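Local coordinates for microcompartments protein (Desulfitobacterium hafniense, PDB 3NWG), which probably builds, as a subunit with two BMC domains, part of the protein shell that encloses a bacterial microcompartment, at residues 3-8 against 75-80; 9-14 against 67-72; 30-35 against 45-50; 97-102 against 135-140; 119-124 against 145-150. One frame throughout, in Å; residues are numbered along the deposited sequence.

In the fold
Contacts 1, 2 and 3 belong to one BMC domain and share its antiparallel sheet: contact 1 lies at the start of strand 4-10 and contact 2 at its end, their centres about 19 Å apart, while contact 3 sits on the adjoining hairpin, its centre about 8 Å from that of contact 1. Contacts 4 and 5 lie in the second domain, centres about 12 Å apart, and meet where Val124 N reaches Thr139 O. Between the domains, Gln80 NE2 of contact 1 approaches Asp122 OD1 of contact 5. Contacts 2 and 4 stay about 7 Å apart at their nearest atoms within one chain, yet neighbouring subunits join them: Glu101 of one accepts from Ile13 N of another.

Contact 1. Residues 3-8 against 75-80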
# COMPACT_ATOMS: atom_id res chain seq x y z
N GLU A 3 -6.56 -28.32 17.25
CA GLU A 3 -6.39 -28.40 15.80
C GLU A 3 -4.99 -28.80 15.36
O GLU A 3 -4.05 -28.71 16.13
CB GLU A 3 -6.78 -27.06 15.18
CG GLU A 3 -8.21 -26.68 15.49
CD GLU A 3 -8.61 -25.37 14.85
OE1 GLU A 3 -9.06 -24.47 15.60
OE2 GLU A 3 -8.45 -25.24 13.60
N SER A 4 -4.88 -29.25 14.12
CA SER A 4 -3.59 -29.54 13.50
C SER A 4 -3.28 -28.52 12.41
O SER A 4 -4.16 -27.79 11.95
CB SER A 4 -3.60 -30.95 12.91
OG SER A 4 -4.02 -31.88 13.88
N ILE A 5 -2.01 -28.47 12.00
CA ILE A 5 -1.60 -27.64 10.86
C ILE A 5 -0.91 -28.53 9.80
O ILE A 5 -0.11 -29.42 10.15
CB ILE A 5 -0.69 -26.45 11.29
CG1 ILE A 5 -0.31 -25.59 10.09
CG2 ILE A 5 0.54 -26.96 12.00
CD1 ILE A 5 0.30 -24.26 10.45
N GLY A 6 -1.24 -28.29 8.53
CA GLY A 6 -0.66 -29.02 7.41
C GLY A 6 -0.03 -28.09 6.40
O GLY A 6 -0.54 -27.00 6.15
N LEU A 7 1.08 -28.53 5.83
CA LEU A 7 1.83 -27.75 4.86
C LEU A 7 2.18 -28.56 3.64
O LEU A 7 2.72 -29.66 3.75
CB LEU A 7 3.14 -27.24 5.48
CG LEU A 7 4.20 -26.78 4.48
CD1 LEU A 7 3.99 -25.32 4.11
CD2 LEU A 7 5.60 -27.01 4.99
N VAL A 8 1.91 -28.00 2.48
CA VAL A 8 2.42 -28.57 1.25
C VAL A 8 3.25 -27.50 0.55
O VAL A 8 2.81 -26.36 0.39
CB VAL A 8 1.29 -29.17 0.36
CG1 VAL A 8 1.82 -29.59 -0.99
CG2 VAL A 8 0.67 -30.38 1.03
N PRO A 75 0.23 -32.03 14.56
CA PRO A 75 -0.97 -32.23 15.38
C PRO A 75 -0.92 -31.47 16.69
O PRO A 75 0.16 -31.29 17.27
CB PRO A 75 -0.95 -33.73 15.66
CG PRO A 75 0.50 -34.07 15.65
CD PRO A 75 1.04 -33.26 14.50
N ASN A 76 -2.08 -31.04 17.16
CA ASN A 76 -2.22 -30.37 18.46
C ASN A 76 -1.36 -29.13 18.51
O ASN A 76 -0.59 -28.93 19.45
CB ASN A 76 -1.88 -31.32 19.62
CG ASN A 76 -2.44 -32.74 19.42
OD1 ASN A 76 -3.59 -32.94 18.97
ND2 ASN A 76 -1.62 -33.74 19.74
N VAL A 77 -1.48 -28.31 17.47
CA VAL A 77 -0.70 -27.09 17.36
C VAL A 77 -1.25 -26.03 18.32
O VAL A 77 -2.47 -25.95 18.54
CB VAL A 77 -0.69 -26.55 15.92
CG1 VAL A 77 -2.08 -26.09 15.50
CG2 VAL A 77 0.32 -25.40 15.80
N HIS A 78 -0.35 -25.24 18.89
CA HIS A 78 -0.73 -24.22 19.84
C HIS A 78 -1.54 -23.12 19.15
O HIS A 78 -1.15 -22.62 18.10
CB HIS A 78 0.51 -23.64 20.50
CG HIS A 78 0.23 -22.90 21.77
ND1 HIS A 78 -0.17 -21.58 21.78
CD2 HIS A 78 0.26 -23.30 23.06
CE1 HIS A 78 -0.36 -21.19 23.03
NE2 HIS A 78 -0.11 -22.22 23.83
N PRO A 79 -2.68 -22.72 19.75
CA PRO A 79 -3.55 -21.71 19.13
C PRO A 79 -2.82 -20.45 18.66
O PRO A 79 -3.25 -19.83 17.70
CB PRO A 79 -4.55 -21.35 20.24
CG PRO A 79 -4.16 -22.14 21.43
CD PRO A 79 -3.25 -23.24 20.99
N GLN A 80 -1.73 -20.09 19.34
CA GLN A 80 -1.02 -18.86 19.04
C GLN A 80 -0.20 -18.95 17.77
O GLN A 80 -0.01 -17.96 17.09
CB GLN A 80 -0.11 -18.45 20.19
CG GLN A 80 -0.83 -17.74 21.32
CD GLN A 80 0.12 -17.07 22.26
OE1 GLN A 80 0.81 -17.72 23.05
NE2 GLN A 80 0.17 -15.74 22.19
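Val77, in the loop before helix 79-85, docks on the start of strand 4-10, an inner strand of the first BMC-domain sheet: its N binds Glu3 O, and its methyls meet Glu3 O and Ile5. The backbone anchors it: Val77 N donates to Glu3 O at 2.9 Å, with an N-H...O angle of 148°. Out along the side chain, CB lies 4.1 Å from Ile5 CG2. CG1, set between the backbone N and the carbonyl carbon (chi1 67°), comes 3.3 Å from Glu3 O. CG2, anti to the backbone N, instead meets Ile5 CG2 at 4.1 Å, so the two branches divide between a carbonyl oxygen and a methyl. Beyond this pair, Ile109 of helix 105-117 packs on Ile5 and Leu82 of helix 79-85 on Val77, which places the contact beside the second domain.

Ser4, the next residue after Glu3, meets Pro75 at the other end of the loop through its hydroxyl oxygen. The nearest approach there is Ser4 OG to Pro75 CA, at 3.4 Å.

Contact 2. Residues 9-14 against 67-72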
# COMPACT_ATOMS: atom_id res chain seq x y z
N GLU A 9 4.48 -27.88 0.19
CA GLU A 9 5.33 -27.04 -0.65
C GLU A 9 5.48 -27.63 -2.06
O GLU A 9 5.80 -28.81 -2.22
CB GLU A 9 6.70 -26.84 -0.02
CG GLU A 9 6.75 -25.73 1.04
CD GLU A 9 8.10 -25.66 1.76
OE1 GLU A 9 8.10 -25.58 3.01
OE2 GLU A 9 9.15 -25.71 1.08
N VAL A 10 5.23 -26.79 -3.07
CA VAL A 10 5.14 -27.22 -4.46
C VAL A 10 6.09 -26.39 -5.33
O VAL A 10 6.28 -25.21 -5.09
CB VAL A 10 3.70 -27.05 -5.03
CG1 VAL A 10 3.60 -27.59 -6.43
CG2 VAL A 10 2.67 -27.75 -4.14
N ASN A 11 6.67 -27.03 -6.33
CA ASN A 11 7.57 -26.42 -7.28
C ASN A 11 6.98 -25.37 -8.25
O ASN A 11 7.72 -24.55 -8.77
CB ASN A 11 8.17 -27.54 -8.11
CG ASN A 11 9.59 -27.27 -8.50
OD1 ASN A 11 10.26 -26.39 -7.93
ND2 ASN A 11 10.08 -28.04 -9.47
N SER A 12 5.69 -25.42 -8.53
CA SER A 12 5.05 -24.46 -9.43
C SER A 12 3.97 -23.66 -8.74
O SER A 12 3.22 -24.20 -7.92
CB SER A 12 4.32 -25.17 -10.55
OG SER A 12 5.21 -25.88 -11.34
N ILE A 13 3.84 -22.41 -9.14
CA ILE A 13 2.62 -21.67 -8.86
C ILE A 13 1.40 -22.46 -9.40
O ILE A 13 0.47 -22.78 -8.65
CB ILE A 13 2.68 -20.23 -9.41
CG1 ILE A 13 3.65 -19.38 -8.56
CG2 ILE A 13 1.29 -19.60 -9.39
CD1 ILE A 13 5.12 -19.41 -9.01
N ALA A 14 1.44 -22.79 -10.69
CA ALA A 14 0.31 -23.48 -11.35
C ALA A 14 -0.15 -24.70 -10.55
O ALA A 14 -1.31 -24.76 -10.11
CB ALA A 14 0.66 -23.85 -12.78
N SER A 67 6.03 -32.51 -8.24
CA SER A 67 6.44 -31.15 -7.97
C SER A 67 6.24 -30.80 -6.49
O SER A 67 6.36 -29.63 -6.10
CB SER A 67 5.74 -30.15 -8.90
OG SER A 67 4.36 -30.09 -8.64
N VAL A 68 5.96 -31.81 -5.67
CA VAL A 68 5.94 -31.61 -4.23
C VAL A 68 7.39 -31.54 -3.74
O VAL A 68 8.23 -32.38 -4.09
CB VAL A 68 5.17 -32.73 -3.49
CG1 VAL A 68 5.07 -32.44 -1.98
CG2 VAL A 68 3.78 -32.90 -4.09
N LEU A 69 7.68 -30.52 -2.95
CA LEU A 69 9.02 -30.38 -2.40
C LEU A 69 9.01 -30.82 -0.95
O LEU A 69 9.98 -31.43 -0.47
CB LEU A 69 9.51 -28.95 -2.55
CG LEU A 69 9.71 -28.44 -3.98
CD1 LEU A 69 10.10 -26.99 -3.92
CD2 LEU A 69 10.74 -29.27 -4.75
N ASP A 70 7.90 -30.54 -0.27
CA ASP A 70 7.72 -30.93 1.12
C ASP A 70 6.23 -30.92 1.48
O ASP A 70 5.45 -30.09 0.99
CB ASP A 70 8.51 -29.98 2.03
CG ASP A 70 8.77 -30.55 3.43
OD1 ASP A 70 8.71 -31.80 3.63
OD2 ASP A 70 9.06 -29.74 4.35
N ASP A 71 5.85 -31.88 2.33
CA ASP A 71 4.55 -31.91 2.98
C ASP A 71 4.81 -32.20 4.45
O ASP A 71 5.72 -32.96 4.77
CB ASP A 71 3.69 -33.02 2.39
CG ASP A 71 4.37 -34.40 2.48
OD1 ASP A 71 5.29 -34.67 1.67
OD2 ASP A 71 3.97 -35.21 3.34
N PHE A 72 4.02 -31.59 5.32
CA PHE A 72 4.25 -31.69 6.75
C PHE A 72 2.94 -31.51 7.52
O PHE A 72 2.08 -30.75 7.10
CB PHE A 72 5.28 -30.64 7.19
CG PHE A 72 5.43 -30.53 8.69
CD1 PHE A 72 6.17 -31.47 9.40
CD2 PHE A 72 4.82 -29.49 9.39
CE1 PHE A 72 6.31 -31.38 10.78
CE2 PHE A 72 4.94 -29.39 10.77
CZ PHE A 72 5.68 -30.34 11.46
O HOH W 1 9.26 -26.97 5.17
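Glu9 pairs with both Leu69 and Asp70 in a classic beta bulge, the two chains running 153° apart in direction and the register slipping by one residue before Val10 meets Val68. The evidence is in the bonding of one carbonyl: Glu9 O takes Leu69 N at 2.6 Å and, more weakly, Asp70 N at 3.3 Å. Glu9 N in turn donates to Asp70 O in an almost linear bond (N-H...O 177°). Past the bulge, Asn11 N donates to Ser67 O at 2.6 Å and closes the pairing where strand 4-10 gives way to a turn.

Glu9 and Asp70 project from the same face of the sheet. Their carboxylates are like charges, OE1 of Glu9 standing 4.5 Å from OD2 of Asp70, and a single water lies between them, donating to Glu9 OE1 and to Asp70 OD2; this bridge would be expected to ease their repulsion. Lys41 NZ adds a long, weak ion pair with Glu9 OE2. CD of Glu9 is anti to its CA (chi2 174°), which carries the carboxylate away from the backbone. Val10 leaves by the other face, and its CG1 lies 3.4 Å from Ser67 OG, whose hydrogen bond goes to Ala64 O at the end of helix 50-64. Nearer the turn, CB of Asn11 and CB of Ser67 touch at 3.7 Å.

Helix 105-117 of the second domain packs on the Glu9-Asp70 face through Ile105 and Ala106, and strand 42-48 flanks strand 4-10 on its other edge. Immediately downstream, helix 13-26 begins against a neighbouring subunit, whose Glu101 accepts from Ile13 N.

Contact 3. Residues 30-35 against 45-50; sequences DLLEAK and LICGDV
Leu45 is paired with two successive residues, Leu32 and Glu33, and the backbone bonds show it: Leu45 O receives Leu32 N at 2.8 Å and Glu33 N at 3.2 Å. The two donors approach from the same face of the carbonyl plane, both tilted out of it. The same residue's N donates to Glu33 O. Toward Asp30 the pairing is regular, with Asp30 N bound to Cys47 O and Cys47 N to Asp30 O.

This is a classic beta bulge in the hairpin of strands 29-36 and 42-48, whose short segments run antiparallel at 168° at one edge of the first BMC-domain sheet, strand 29-36 being outermost within this chain.

Apolar contacts form on both faces and, through Leu32, across the strands. Leu31 and Ile46 share one face and cross at about a right angle. Leu31 CG is anti to the backbone N (chi1 -177°), and its CD1 touches CG2 of Ile46 at 4.0 Å; Leu24 and Met23 of helix 13-26 pack there. Leu32, the extra residue of the bulge, points across at strand 42-48: its CB lies 4.0 Å from Leu45 CB, its CD1 4.0 Å from Cys47 CB. Glu33 CB meets Leu45 CD1 at 3.8 Å, on the face that also carries Cys47.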
# COMPACT_ATOMS: atom_id res chain seq x y z
N ASP A 30 -9.45 -24.88 7.10
CA ASP A 30 -9.34 -23.47 6.78
C ASP A 30 -7.99 -23.23 6.14
O ASP A 30 -7.00 -23.88 6.51
CB ASP A 30 -9.51 -22.61 8.04
CG ASP A 30 -11.00 -22.38 8.42
OD1 ASP A 30 -11.92 -23.06 7.91
OD2 ASP A 30 -11.25 -21.49 9.26
N LEU A 31 -7.95 -22.33 5.17
CA LEU A 31 -6.69 -21.89 4.58
C LEU A 31 -6.04 -20.79 5.41
O LEU A 31 -6.67 -19.77 5.72
CB LEU A 31 -6.92 -21.39 3.16
CG LEU A 31 -5.71 -20.96 2.34
CD1 LEU A 31 -4.84 -22.16 1.93
CD2 LEU A 31 -6.21 -20.21 1.11
N LEU A 32 -4.79 -21.02 5.79
CA LEU A 32 -3.99 -20.03 6.49
C LEU A 32 -3.18 -19.19 5.51
O LEU A 32 -3.14 -17.96 5.60
CB LEU A 32 -3.03 -20.72 7.46
CG LEU A 32 -3.64 -21.54 8.57
CD1 LEU A 32 -2.56 -22.41 9.18
CD2 LEU A 32 -4.25 -20.63 9.59
N GLU A 33 -2.53 -19.89 4.59
CA GLU A 33 -1.58 -19.28 3.68
C GLU A 33 -1.53 -20.09 2.39
O GLU A 33 -1.46 -21.33 2.42
CB GLU A 33 -0.18 -19.21 4.33
CG GLU A 33 0.80 -18.24 3.66
CD GLU A 33 0.29 -16.81 3.71
OE1 GLU A 33 -0.30 -16.35 2.70
OE2 GLU A 33 0.46 -16.15 4.77
N ALA A 34 -1.61 -19.37 1.28
CA ALA A 34 -1.38 -19.92 -0.04
C ALA A 34 -0.66 -18.84 -0.85
O ALA A 34 -1.26 -17.82 -1.23
CB ALA A 34 -2.68 -20.31 -0.70
N LYS A 35 0.63 -19.04 -1.09
CA LYS A 35 1.43 -17.99 -1.71
C LYS A 35 2.74 -18.48 -2.29
O LYS A 35 3.30 -19.47 -1.83
CB LYS A 35 1.67 -16.85 -0.70
CG LYS A 35 2.58 -17.21 0.49
CD LYS A 35 2.92 -15.96 1.28
CE LYS A 35 4.18 -16.14 2.09
NZ LYS A 35 4.82 -14.81 2.33
N LEU A 45 -0.63 -23.63 3.50
CA LEU A 45 -0.80 -23.92 4.92
C LEU A 45 -2.28 -23.92 5.23
O LEU A 45 -3.02 -23.00 4.86
CB LEU A 45 -0.11 -22.88 5.79
CG LEU A 45 1.41 -22.89 5.89
CD1 LEU A 45 1.88 -21.60 6.51
CD2 LEU A 45 1.89 -24.07 6.72
N ILE A 46 -2.70 -24.95 5.95
CA ILE A 46 -4.10 -25.13 6.32
C ILE A 46 -4.19 -25.63 7.76
O ILE A 46 -3.21 -26.13 8.33
CB ILE A 46 -4.77 -26.14 5.40
CG1 ILE A 46 -3.84 -27.34 5.22
CG2 ILE A 46 -5.05 -25.50 4.05
CD1 ILE A 46 -4.51 -28.67 5.20
N CYS A 47 -5.36 -25.48 8.35
CA CYS A 47 -5.57 -25.97 9.69
C CYS A 47 -7.00 -26.51 9.83
O CYS A 47 -7.92 -26.02 9.20
CB CYS A 47 -5.30 -24.86 10.72
SG CYS A 47 -6.64 -23.66 10.86
N GLY A 48 -7.15 -27.52 10.67
CA GLY A 48 -8.44 -28.12 10.99
C GLY A 48 -8.19 -29.24 11.99
O GLY A 48 -7.18 -29.22 12.68
N ASP A 49 -9.10 -30.20 12.06
CA ASP A 49 -8.87 -31.37 12.90
C ASP A 49 -7.85 -32.30 12.26
O ASP A 49 -7.72 -32.36 11.04
CB ASP A 49 -10.18 -32.12 13.20
CG ASP A 49 -10.82 -31.67 14.54
OD1 ASP A 49 -12.06 -31.89 14.71
OD2 ASP A 49 -10.09 -31.11 15.42
N VAL A 50 -7.11 -33.00 13.12
CA VAL A 50 -6.16 -34.04 12.75
C VAL A 50 -6.50 -34.74 11.44
O VAL A 50 -5.72 -34.68 10.48
CB VAL A 50 -6.13 -35.15 13.81
CG1 VAL A 50 -4.80 -35.89 13.74
CG2 VAL A 50 -6.40 -34.59 15.22

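Contact 4. Residues 97-102 against 135-140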
# COMPACT_ATOMS: atom_id res chain seq x y z
N LEU A 97 12.48 -9.87 24.16
CA LEU A 97 12.18 -10.25 22.79
C LEU A 97 13.02 -11.43 22.30
O LEU A 97 14.24 -11.35 22.22
CB LEU A 97 12.36 -9.05 21.86
CG LEU A 97 12.05 -9.24 20.37
CD1 LEU A 97 10.54 -9.27 20.11
CD2 LEU A 97 12.68 -8.12 19.58
N GLY A 98 12.34 -12.52 21.97
CA GLY A 98 12.97 -13.70 21.42
C GLY A 98 12.66 -13.86 19.94
O GLY A 98 11.57 -13.53 19.49
N ILE A 99 13.65 -14.33 19.19
CA ILE A 99 13.50 -14.57 17.76
C ILE A 99 14.15 -15.90 17.40
O ILE A 99 15.32 -16.13 17.76
CB ILE A 99 14.16 -13.46 16.89
CG1 ILE A 99 13.75 -12.06 17.37
CG2 ILE A 99 13.82 -13.67 15.42
CD1 ILE A 99 14.61 -10.89 16.77
N ILE A 100 13.40 -16.77 16.72
CA ILE A 100 13.97 -18.00 16.16
C ILE A 100 13.86 -17.97 14.65
O ILE A 100 12.82 -17.62 14.10
CB ILE A 100 13.27 -19.27 16.70
CG1 ILE A 100 13.30 -19.27 18.23
CG2 ILE A 100 13.94 -20.53 16.13
CD1 ILE A 100 12.40 -20.30 18.87
N GLU A 101 14.94 -18.37 13.98
CA GLU A 101 15.01 -18.28 12.53
C GLU A 101 15.55 -19.60 11.99
O GLU A 101 16.62 -20.04 12.39
CB GLU A 101 15.89 -17.09 12.15
CG GLU A 101 16.10 -16.82 10.67
CD GLU A 101 17.31 -15.87 10.43
OE1 GLU A 101 18.03 -15.56 11.41
OE2 GLU A 101 17.56 -15.44 9.29
N THR A 102 14.77 -20.23 11.10
CA THR A 102 15.08 -21.56 10.55
C THR A 102 15.07 -21.54 9.02
O THR A 102 14.47 -20.65 8.40
CB THR A 102 14.09 -22.69 11.03
OG1 THR A 102 12.79 -22.45 10.48
CG2 THR A 102 13.97 -22.77 12.53
N LYS A 135 14.13 -18.67 4.42
CA LYS A 135 14.24 -18.48 5.87
C LYS A 135 12.93 -17.98 6.45
O LYS A 135 12.31 -17.05 5.93
CB LYS A 135 15.36 -17.47 6.22
CG LYS A 135 16.79 -17.98 6.04
CD LYS A 135 17.79 -16.89 6.39
CE LYS A 135 19.22 -17.35 6.19
NZ LYS A 135 20.21 -16.23 6.19
N SER A 136 12.51 -18.60 7.54
CA SER A 136 11.32 -18.18 8.23
C SER A 136 11.74 -17.81 9.65
O SER A 136 12.81 -18.22 10.10
CB SER A 136 10.30 -19.32 8.23
OG SER A 136 10.01 -19.77 6.92
N PHE A 137 10.91 -17.02 10.33
CA PHE A 137 11.18 -16.70 11.72
C PHE A 137 9.96 -16.42 12.59
O PHE A 137 8.90 -16.04 12.10
CB PHE A 137 12.23 -15.59 11.84
CG PHE A 137 11.75 -14.24 11.42
CD1 PHE A 137 12.03 -13.76 10.13
CD2 PHE A 137 11.05 -13.42 12.32
CE1 PHE A 137 11.60 -12.49 9.74
CE2 PHE A 137 10.61 -12.15 11.94
CZ PHE A 137 10.89 -11.67 10.65
N VAL A 138 10.14 -16.65 13.89
CA VAL A 138 9.14 -16.35 14.91
C VAL A 138 9.73 -15.40 15.95
O VAL A 138 10.89 -15.53 16.34
CB VAL A 138 8.54 -17.64 15.55
CG1 VAL A 138 9.60 -18.47 16.25
CG2 VAL A 138 7.41 -17.31 16.52
N THR A 139 8.93 -14.41 16.36
CA THR A 139 9.27 -13.55 17.48
C THR A 139 8.25 -13.75 18.60
O THR A 139 7.07 -14.03 18.33
CB THR A 139 9.30 -12.05 17.11
OG1 THR A 139 7.99 -11.66 16.67
CG2 THR A 139 10.34 -11.75 16.03
N LEU A 140 8.72 -13.63 19.84
CA LEU A 140 7.87 -13.75 21.01
C LEU A 140 8.34 -12.85 22.16
O LEU A 140 9.49 -12.42 22.18
CB LEU A 140 7.74 -15.22 21.44
CG LEU A 140 8.85 -16.28 21.62
CD1 LEU A 140 9.91 -16.31 20.53
CD2 LEU A 140 9.49 -16.19 22.98
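Ile99 and Thr139 stand side by side on one face of an antiparallel ladder, pointing the same way, with Ile99 CG1 3.7 Å from Thr139 CG2. Further along that face, Ile99 CG2 meets Phe137 CD2 at 4.2 Å. Phe137 CB stays close to Ile100 O, but with CG between the backbone N and the carbonyl carbon (chi1 71°) the ring leads away from strand 96-102. Beside Glu101, at the end of the ladder, lies Lys135: OE2 is 3.3 Å from its CD, whereas NZ stays 4.2 Å away, beyond salt-bridge range. Both polar ends turn to a neighbouring subunit, Lys135 NZ bonding weakly to its Asn11 O and Glu101 OE1 weakly to its Ala14 N, beside the Ile13 bond. On the opposite face, Ile100 CB packs on Val138 CG1 at 3.8 Å, and Leu140 CD1 approaches Gly98 O.

Behind these side chains, six backbone bonds fix the register. Gly98 bonds to Leu140, Ile100 to Val138 and Thr102 to Ser136, each pair in both directions; the strands' N-to-C directions are 167° apart.

Within this BMC-domain sheet both strands are inner ones: strand 164-170 borders 96-102, strand 122-127 borders 136-142, and helix 105-117 covers the face of Thr102, Ser136 and Val138.

Contact 5. Residues 119-124 against 145-150; sequences GQVDLV and ASVESS
Ser146 OG lies 2.7 Å from Gln120 OE1 across the contact and is hydrogen-bonded also with Asp143 OD1, just ahead of the segment. Here, in the second BMC domain, the loop entering strand 122-127 meets the first turns of helix 144-160. Gln120 reaches the helix because its chain bends at chi2 (87°), which swings CD round toward Ser146. The amide oxygen does the touching: NE2 remains 4.1 Å from Ser146 OG. Ser146 CB also stands close to the loop, 3.6 Å from Gln120 O, so backbone and side chain of one residue flank the same serine.

Next along the loop, Val121 points directly at the helix and supplies the apolar half of the contact. CG1 is anti to the carbonyl carbon (chi1 -70°) and settles against residues of successive turns: it lies 3.8 Å from Ser150 CB, 4.1 Å from Val147 CG2 and 4.0 Å from Ser146 O. That carbonyl is itself committed within the helix, accepting from Ser150 N in the usual i to i+4 pattern, so the methyl rests on a backbone already bonded. Leu140 of strand 136-142 packs on Val121 as well, while Val147 continues to Val169 of strand 164-170 and Ser150 to Ala115 of helix 105-117. Thus the loop residue is held between helix and sheet.

The second methyl of Val121 takes a polar neighbour: CG2 comes 3.6 Å from Ser150 OG, a hydroxyl that also makes a weak hydrogen bond with Thr118 OG1.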
# COMPACT_ATOMS: atom_id res chain seq x y z
N GLY A 119 5.89 -22.56 29.07
CA GLY A 119 5.76 -21.36 29.91
C GLY A 119 4.93 -20.24 29.31
O GLY A 119 4.10 -20.46 28.42
N GLN A 120 5.18 -19.03 29.81
CA GLN A 120 4.32 -17.87 29.61
C GLN A 120 4.96 -16.88 28.64
O GLN A 120 5.65 -15.93 29.05
CB GLN A 120 4.01 -17.18 30.95
CG GLN A 120 4.03 -18.10 32.19
CD GLN A 120 5.44 -18.24 32.83
OE1 GLN A 120 6.45 -18.48 32.14
NE2 GLN A 120 5.50 -18.11 34.17
N VAL A 121 4.75 -17.12 27.35
CA VAL A 121 5.17 -16.19 26.30
C VAL A 121 3.95 -15.92 25.43
O VAL A 121 2.95 -16.63 25.51
CB VAL A 121 6.34 -16.77 25.43
CG1 VAL A 121 7.64 -16.83 26.23
CG2 VAL A 121 6.00 -18.14 24.88
N ASP A 122 4.02 -14.87 24.62
CA ASP A 122 3.06 -14.67 23.54
C ASP A 122 3.85 -14.53 22.26
O ASP A 122 4.79 -13.73 22.21
CB ASP A 122 2.21 -13.42 23.79
CG ASP A 122 1.28 -13.58 25.01
OD1 ASP A 122 0.29 -14.36 24.93
OD2 ASP A 122 1.54 -12.92 26.05
N LEU A 123 3.52 -15.32 21.25
CA LEU A 123 4.16 -15.17 19.93
C LEU A 123 3.74 -13.83 19.39
O LEU A 123 2.60 -13.41 19.60
CB LEU A 123 3.76 -16.30 18.97
CG LEU A 123 3.97 -17.78 19.33
CD1 LEU A 123 3.70 -18.65 18.14
CD2 LEU A 123 5.35 -18.08 19.88
N VAL A 124 4.66 -13.13 18.74
CA VAL A 124 4.37 -11.79 18.24
C VAL A 124 4.09 -11.83 16.74
O VAL A 124 3.07 -11.32 16.29
CB VAL A 124 5.49 -10.77 18.58
CG1 VAL A 124 5.12 -9.39 18.07
CG2 VAL A 124 5.73 -10.74 20.07
N ALA A 145 13.30 -14.62 31.81
CA ALA A 145 13.50 -16.05 32.07
C ALA A 145 12.56 -16.93 31.22
O ALA A 145 13.00 -17.95 30.65
CB ALA A 145 13.35 -16.36 33.56
N SER A 146 11.29 -16.53 31.13
CA SER A 146 10.30 -17.25 30.33
C SER A 146 10.71 -17.34 28.86
O SER A 146 10.66 -18.42 28.26
CB SER A 146 8.92 -16.58 30.44
OG SER A 146 8.43 -16.61 31.77
N VAL A 147 11.14 -16.20 28.29
CA VAL A 147 11.56 -16.12 26.90
C VAL A 147 12.80 -16.95 26.67
O VAL A 147 12.89 -17.67 25.67
CB VAL A 147 11.82 -14.67 26.47
CG1 VAL A 147 12.55 -14.64 25.14
CG2 VAL A 147 10.51 -13.89 26.38
N GLU A 148 13.76 -16.86 27.58
CA GLU A 148 15.02 -17.59 27.48
C GLU A 148 14.82 -19.09 27.38
O GLU A 148 15.54 -19.77 26.64
CB GLU A 148 15.91 -17.31 28.69
CG GLU A 148 16.69 -16.00 28.65
CD GLU A 148 17.87 -16.04 27.68
OE1 GLU A 148 17.99 -17.05 26.93
OE2 GLU A 148 18.67 -15.07 27.68
N SER A 149 13.86 -19.63 28.13
CA SER A 149 13.71 -21.07 28.20
C SER A 149 12.73 -21.55 27.15
O SER A 149 12.70 -22.73 26.81
CB SER A 149 13.26 -21.51 29.60
OG SER A 149 11.98 -21.01 29.87
N SER A 150 11.95 -20.61 26.64
CA SER A 150 11.05 -20.86 25.54
C SER A 150 11.78 -20.90 24.20
O SER A 150 11.45 -21.74 23.35
CB SER A 150 9.97 -19.80 25.52
OG SER A 150 8.93 -20.21 24.67